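Long-range contact in cytochrome P450 (Bacillus megaterium, PDB 5L91), which probably acts as a heme-dependent monooxygenase that inserts an oxygen atom into its substrates, and can hold corticosterone near the heme: residues 57-62 against 313-318. Sequence-based numbering, arbitrary orientation.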
# COMPACT_ATOMS: atom_id res chain seq x y z
N GLU A 57 -2.17 10.78 -17.07
CA GLU A 57 -1.24 11.77 -17.57
C GLU A 57 -0.35 12.28 -16.43
O GLU A 57 0.87 12.36 -16.59
CB GLU A 57 -2.03 12.92 -18.20
CG GLU A 57 -1.24 13.78 -19.20
CD GLU A 57 -0.88 13.00 -20.44
OE1 GLU A 57 -1.75 12.28 -21.02
OE2 GLU A 57 0.30 13.12 -20.83
N VAL A 58 -0.93 12.58 -15.27
CA VAL A 58 -0.12 13.10 -14.17
C VAL A 58 0.96 12.11 -13.75
O VAL A 58 2.11 12.50 -13.58
CB VAL A 58 -1.00 13.49 -12.99
CG1 VAL A 58 -0.10 13.78 -11.74
CG2 VAL A 58 -1.81 14.72 -13.35
N LEU A 59 0.62 10.81 -13.66
CA LEU A 59 1.58 9.81 -13.18
C LEU A 59 2.63 9.45 -14.21
O LEU A 59 3.80 9.29 -13.86
CB LEU A 59 0.85 8.55 -12.72
CG LEU A 59 -0.12 8.82 -11.58
CD1 LEU A 59 -0.93 7.61 -11.24
CD2 LEU A 59 0.65 9.26 -10.31
N GLU A 60 2.25 9.37 -15.49
CA GLU A 60 3.20 9.03 -16.54
C GLU A 60 4.16 10.16 -16.86
O GLU A 60 5.31 9.91 -17.22
CB GLU A 60 2.45 8.66 -17.84
CG GLU A 60 1.82 7.33 -17.77
CD GLU A 60 1.02 7.00 -18.99
OE1 GLU A 60 0.74 7.91 -19.80
OE2 GLU A 60 0.68 5.82 -19.11
N GLN A 61 3.70 11.41 -16.82
CA GLN A 61 4.50 12.54 -17.31
C GLN A 61 5.40 13.03 -16.18
O GLN A 61 5.23 14.11 -15.61
CB GLN A 61 3.64 13.66 -17.89
CG GLN A 61 2.94 13.30 -19.21
CD GLN A 61 3.97 13.06 -20.33
OE1 GLN A 61 4.93 13.83 -20.47
NE2 GLN A 61 3.75 12.02 -21.14
N LYS A 62 6.38 12.19 -15.88
CA LYS A 62 7.27 12.47 -14.77
C LYS A 62 8.09 13.71 -14.99
O LYS A 62 8.48 14.35 -14.01
CB LYS A 62 8.22 11.30 -14.58
CG LYS A 62 8.99 10.98 -15.82
CD LYS A 62 9.86 9.91 -15.45
CE LYS A 62 10.71 9.43 -16.57
NZ LYS A 62 9.89 8.82 -17.63
N VAL A 313 -0.10 18.88 -7.24
CA VAL A 313 -1.13 18.09 -7.92
C VAL A 313 -1.44 16.82 -7.12
O VAL A 313 -0.53 16.08 -6.77
CB VAL A 313 -0.70 17.69 -9.34
CG1 VAL A 313 -1.86 16.97 -10.07
CG2 VAL A 313 -0.26 18.87 -10.10
N VAL A 314 -2.72 16.54 -6.94
CA VAL A 314 -3.19 15.32 -6.31
C VAL A 314 -4.06 14.55 -7.31
O VAL A 314 -5.26 14.81 -7.43
CB VAL A 314 -3.97 15.63 -5.03
CG1 VAL A 314 -4.57 14.36 -4.48
CG2 VAL A 314 -3.05 16.31 -3.98
N PRO A 315 -3.49 13.57 -8.00
CA PRO A 315 -4.29 12.65 -8.84
C PRO A 315 -4.98 11.57 -8.01
O PRO A 315 -4.35 10.93 -7.16
CB PRO A 315 -3.25 12.04 -9.78
CG PRO A 315 -2.02 12.02 -8.99
CD PRO A 315 -2.07 13.21 -8.02
N TRP A 316 -6.28 11.39 -8.26
CA TRP A 316 -7.15 10.48 -7.49
C TRP A 316 -7.39 9.20 -8.29
O TRP A 316 -8.39 9.05 -9.00
CB TRP A 316 -8.47 11.14 -7.14
CG TRP A 316 -8.31 12.29 -6.22
CD1 TRP A 316 -7.97 13.55 -6.56
CD2 TRP A 316 -8.48 12.28 -4.80
NE1 TRP A 316 -7.92 14.34 -5.46
CE2 TRP A 316 -8.23 13.59 -4.36
CE3 TRP A 316 -8.81 11.31 -3.87
CZ2 TRP A 316 -8.28 13.94 -3.02
CZ3 TRP A 316 -8.87 11.66 -2.55
CH2 TRP A 316 -8.63 12.97 -2.14
N MET A 317 -6.46 8.26 -8.16
CA MET A 317 -6.69 6.96 -8.77
C MET A 317 -8.01 6.37 -8.32
O MET A 317 -8.73 5.77 -9.13
CB MET A 317 -5.56 5.99 -8.43
CG MET A 317 -4.23 6.42 -8.86
SD MET A 317 -3.28 7.20 -7.55
CE MET A 317 -2.96 5.83 -6.45
N GLY A 318 -8.38 6.56 -7.06
CA GLY A 318 -9.66 6.03 -6.62
C GLY A 318 -10.81 6.46 -7.51
O GLY A 318 -11.78 5.69 -7.70
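Val58 and Val313 both set CG1 opposite their own backbone N (chi1 169° and -175°); both valines point across the gap, tip to tip, and these torsions turn Val313 CG1 into the fork of Val58. There Val313 CG1 lies 4.0 Å from Val58 CG2 and equally close to Val58 CG1. That second branch of Val58 also reaches the proline ring, with Val58 CG1 3.8 Å from Pro315 CG, the two side chains crossing at about a right angle. One valine on the helix thus bridges two residues of a single strand face, while Val314 between them points away. Leu59 reaches the same ring carbon with one methyl and Met317 with the other. Leu59 CD2 comes obliquely to Pro315 CG at 4.1 Å. Leu59 CD1 stands 4.2 Å from Met317 CG, where the strand has given way to a helix. The contact is wholly apolar and buried, a compact case of a helix packing on a sheet through two valines, a leucine, a proline ring and a methionine. Met317 carries the layer on to the heme, which it touches; Leu59 packs on Arg294, a heme-binding residue. In the P450 fold this joins the last turn of helix 52-60 to strand 312-315, which runs between strands 46-49 and 294-296 of the mixed sheet and leads through Trp316, the N-cap, into helix 317-320.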